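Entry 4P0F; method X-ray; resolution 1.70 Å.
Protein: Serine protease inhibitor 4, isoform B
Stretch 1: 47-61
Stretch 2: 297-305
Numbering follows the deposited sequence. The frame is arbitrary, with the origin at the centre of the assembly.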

# COMPACT_ATOMS: atom_id res chain seq x y z
N MET A 47 -12.94 -4.05 4.66
CA MET A 47 -13.50 -5.36 5.00
C MET A 47 -13.88 -5.40 6.47
O MET A 47 -14.95 -5.91 6.82
CB MET A 47 -12.51 -6.48 4.67
CG MET A 47 -12.39 -6.76 3.17
SD MET A 47 -11.49 -8.26 2.75
CE MET A 47 -9.84 -7.78 3.20
N ALA A 48 -13.03 -4.87 7.33
CA ALA A 48 -13.34 -4.84 8.75
C ALA A 48 -14.56 -3.96 8.99
O ALA A 48 -15.42 -4.31 9.81
CB ALA A 48 -12.16 -4.36 9.56
N ARG A 49 -14.66 -2.85 8.27
CA ARG A 49 -15.81 -1.95 8.46
C ARG A 49 -17.15 -2.64 8.20
O ARG A 49 -18.17 -2.28 8.81
CB ARG A 49 -15.67 -0.72 7.56
CG ARG A 49 -16.80 0.29 7.74
CD ARG A 49 -17.91 0.07 6.73
NE ARG A 49 -19.06 0.95 6.96
CZ ARG A 49 -20.16 0.63 7.64
NH1 ARG A 49 -20.31 -0.57 8.21
NH2 ARG A 49 -21.13 1.52 7.75
N LEU A 50 -17.17 -3.64 7.32
CA LEU A 50 -18.41 -4.36 7.02
C LEU A 50 -19.00 -5.02 8.26
O LEU A 50 -20.21 -5.26 8.32
CB LEU A 50 -18.18 -5.44 5.96
CG LEU A 50 -17.65 -5.02 4.60
CD1 LEU A 50 -17.58 -6.26 3.72
CD2 LEU A 50 -18.52 -3.94 3.97
N GLY A 51 -18.15 -5.32 9.23
CA GLY A 51 -18.58 -5.95 10.46
C GLY A 51 -18.72 -4.98 11.63
O GLY A 51 -19.03 -5.40 12.74
N ALA A 52 -18.49 -3.70 11.37
CA ALA A 52 -18.53 -2.67 12.40
C ALA A 52 -19.90 -2.01 12.51
O ALA A 52 -20.69 -2.05 11.57
CB ALA A 52 -17.45 -1.62 12.13
N GLU A 53 -20.16 -1.42 13.67
CA GLU A 53 -21.41 -0.76 13.94
C GLU A 53 -21.16 0.60 14.57
O GLU A 53 -20.05 0.90 15.01
CB GLU A 53 -22.28 -1.61 14.88
CG GLU A 53 -22.68 -2.94 14.30
CD GLU A 53 -23.72 -3.63 15.16
OE1 GLU A 53 -23.46 -4.74 15.65
OE2 GLU A 53 -24.81 -3.05 15.35
N ASN A 54 -22.20 1.43 14.60
CA ASN A 54 -22.21 2.65 15.41
C ASN A 54 -21.00 3.55 15.13
O ASN A 54 -20.60 3.70 13.98
CB ASN A 54 -22.27 2.27 16.89
CG ASN A 54 -23.40 1.30 17.19
OD1 ASN A 54 -24.51 1.45 16.68
ND2 ASN A 54 -23.12 0.30 18.02
N GLU A 55 -20.41 4.14 16.17
CA GLU A 55 -19.31 5.10 15.95
C GLU A 55 -18.05 4.46 15.38
O GLU A 55 -17.27 5.11 14.65
CB GLU A 55 -18.96 5.83 17.26
CG GLU A 55 -17.93 6.94 17.04
CD GLU A 55 -17.47 7.62 18.31
OE1 GLU A 55 -18.10 7.44 19.38
OE2 GLU A 55 -16.45 8.34 18.24
N THR A 56 -17.82 3.19 15.68
CA THR A 56 -16.69 2.48 15.10
C THR A 56 -16.82 2.48 13.58
O THR A 56 -15.86 2.79 12.87
CB THR A 56 -16.60 1.03 15.65
OG1 THR A 56 -16.44 1.07 17.07
CG2 THR A 56 -15.43 0.28 15.03
N ALA A 57 -18.00 2.15 13.08
CA ALA A 57 -18.22 2.12 11.64
C ALA A 57 -18.10 3.52 11.04
O ALA A 57 -17.54 3.69 9.97
CB ALA A 57 -19.58 1.54 11.32
N THR A 58 -18.65 4.51 11.73
CA THR A 58 -18.59 5.87 11.21
C THR A 58 -17.15 6.36 11.11
O THR A 58 -16.78 6.99 10.12
CB THR A 58 -19.41 6.82 12.07
OG1 THR A 58 -20.77 6.35 12.15
CG2 THR A 58 -19.42 8.21 11.48
N GLN A 59 -16.35 6.11 12.15
CA GLN A 59 -14.94 6.49 12.13
C GLN A 59 -14.22 5.87 10.92
O GLN A 59 -13.48 6.55 10.22
CB GLN A 59 -14.23 6.07 13.41
CG GLN A 59 -14.47 6.98 14.60
CD GLN A 59 -13.57 6.66 15.78
OE1 GLN A 59 -12.76 5.72 15.73
NE2 GLN A 59 -13.70 7.42 16.85
N LEU A 60 -14.46 4.57 10.70
CA LEU A 60 -13.83 3.89 9.57
C LEU A 60 -14.27 4.49 8.23
O LEU A 60 -13.43 4.77 7.38
CB LEU A 60 -14.13 2.39 9.62
CG LEU A 60 -13.25 1.66 10.63
CD1 LEU A 60 -13.89 0.32 11.02
CD2 LEU A 60 -11.86 1.44 10.08
N ASP A 61 -15.57 4.71 8.05
CA ASP A 61 -16.06 5.35 6.83
C ASP A 61 -15.37 6.67 6.54
O ASP A 61 -14.89 6.92 5.44
CB ASP A 61 -17.57 5.61 6.90
CG ASP A 61 -18.40 4.35 6.83
OD1 ASP A 61 -17.87 3.31 6.42
OD2 ASP A 61 -19.61 4.42 7.16
N ASP A 297 -11.77 -0.59 24.11
CA ASP A 297 -12.77 -1.46 24.70
C ASP A 297 -14.19 -0.97 24.42
O ASP A 297 -15.16 -1.60 24.86
CB ASP A 297 -12.53 -1.59 26.20
CG ASP A 297 -11.39 -2.53 26.53
OD1 ASP A 297 -11.12 -3.46 25.73
OD2 ASP A 297 -10.76 -2.36 27.60
N GLN A 298 -14.31 0.12 23.67
CA GLN A 298 -15.60 0.59 23.20
C GLN A 298 -15.86 0.19 21.75
O GLN A 298 -16.89 0.57 21.18
CB GLN A 298 -15.69 2.11 23.34
CG GLN A 298 -15.72 2.59 24.78
CD GLN A 298 -14.37 2.49 25.47
OE1 GLN A 298 -13.35 2.95 24.95
NE2 GLN A 298 -14.36 1.88 26.65
N ALA A 299 -14.96 -0.59 21.16
CA ALA A 299 -15.11 -0.99 19.76
C ALA A 299 -16.41 -1.74 19.53
O ALA A 299 -16.84 -2.52 20.37
CB ALA A 299 -13.94 -1.85 19.32
N GLU A 300 -16.99 -1.52 18.36
CA GLU A 300 -18.26 -2.11 17.98
C GLU A 300 -18.12 -2.92 16.69
O GLU A 300 -18.14 -2.36 15.60
CB GLU A 300 -19.32 -1.02 17.81
CG GLU A 300 -19.63 -0.30 19.12
CD GLU A 300 -19.46 1.20 19.11
OE1 GLU A 300 -18.72 1.74 18.27
OE2 GLU A 300 -20.08 1.85 19.99
N PHE A 301 -17.96 -4.24 16.83
CA PHE A 301 -17.80 -5.12 15.69
C PHE A 301 -18.81 -6.26 15.75
O PHE A 301 -18.50 -7.40 15.39
CB PHE A 301 -16.37 -5.68 15.61
CG PHE A 301 -15.36 -4.69 15.09
CD1 PHE A 301 -15.32 -4.36 13.75
CD2 PHE A 301 -14.46 -4.11 15.95
CE1 PHE A 301 -14.39 -3.46 13.28
CE2 PHE A 301 -13.52 -3.20 15.48
CZ PHE A 301 -13.49 -2.88 14.15
N GLY A 302 -20.02 -5.94 16.19
CA GLY A 302 -21.05 -6.94 16.38
C GLY A 302 -21.64 -7.56 15.13
O GLY A 302 -22.47 -8.48 15.23
N LYS A 303 -21.23 -7.08 13.96
CA LYS A 303 -21.76 -7.62 12.72
C LYS A 303 -20.81 -8.63 12.07
O LYS A 303 -21.10 -9.14 10.99
CB LYS A 303 -22.10 -6.49 11.75
CG LYS A 303 -23.50 -5.91 12.04
CD LYS A 303 -23.72 -4.55 11.38
CE LYS A 303 -24.19 -4.67 9.95
NZ LYS A 303 -24.37 -3.32 9.32
N MET A 304 -19.71 -8.96 12.75
CA MET A 304 -18.76 -9.94 12.24
C MET A 304 -19.19 -11.39 12.49
O MET A 304 -19.27 -12.18 11.56
CB MET A 304 -17.38 -9.71 12.85
CG MET A 304 -16.69 -8.49 12.29
SD MET A 304 -15.04 -8.27 12.96
CE MET A 304 -14.33 -7.16 11.73
N LEU A 305 -19.47 -11.71 13.75
CA LEU A 305 -19.74 -13.10 14.16
C LEU A 305 -21.15 -13.31 14.71
O LEU A 305 -21.76 -12.39 15.27
CB LEU A 305 -18.74 -13.51 15.24
CG LEU A 305 -17.26 -13.42 14.92
CD1 LEU A 305 -16.45 -13.83 16.14
CD2 LEU A 305 -16.91 -14.27 13.73
O HOH W 1 -21.21 -3.92 17.94
O HOH W 2 -21.08 4.24 19.08

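Residues at least 241 apart in sequence touch here: the first stretch holds a helix, a turn and the start of a second helix, and the second is a loop segment without regular helix or strand. Backbone hydrogen bonds set the register. Lys 303 N donates to Gly 51 O at 3.0 Å, and Glu 53 N donates to Glu 300 O at 2.9 Å. The same two carbonyl oxygens also receive CA-H...O contacts, from Phe 301 CA to Gly 51 O and from Ala 52 CA to Glu 300 O, each 3.2 Å, so each oxygen faces an N-H and a CA-H of the other stretch. Gly 51 closely suits its position: an ideal CB there would point toward the second stretch and lie only 2.2 Å from Met 304 CG, a clash. Gly 302 is similarly confined, since an ideal CB would fall 2.5 Å from Glu 53 OE1.

The polar side-chain interactions centre on Glu 300 and Thr 56, whose CA-to-CB bonds each point toward the opposing stretch. Glu 300 OE1 accepts from Thr 56 N at 3.1 Å and from Thr 56 OG1 at 2.7 Å, while Glu 300 N donates to Thr 56 OG1 at 2.9 Å. Threonine fits because its hydroxyl can donate and accept at once, and glutamate because its carboxylate reaches the amide of Thr 56, in the first turn of a helix where N-H groups lack partners within the helix. A water extends this arrangement, donating to Glu 300 OE2 at 2.7 Å and accepting from Glu 55 N at 3.0 Å. Another water accepts from Gly 302 N at 2.9 Å and donates weakly to Glu 53 OE1 at 3.3 Å.

The apolar contacts gather around the Phe 301 ring. Its CA-to-CB bond points away overall, yet the end of the side chain comes nearer to the first stretch. Thr 56 CG2 lies over one face, 4.2 Å from the ring centroid, in a CH-pi contact; the methyl of threonine thus packs while its hydroxyl bonds. The alanine methyls offer small apolar surfaces, with Ala 52 CB 3.8 Å and Ala 48 CB 4.4 Å from Phe 301 CE1. The flexible, unbranched Met 304 brings its CE to 4.2 Å from Ala 48 CB. Apart from these apolar pairs, the carbonyl oxygen Ala 48 O lies at the ring edge, near its plane, 3.7 Å from Phe 301 CE1.

Lys 303 contributes its aliphatic chain, with Lys 303 CD 3.5 Å from Glu 53 CG, a packing of methylene groups.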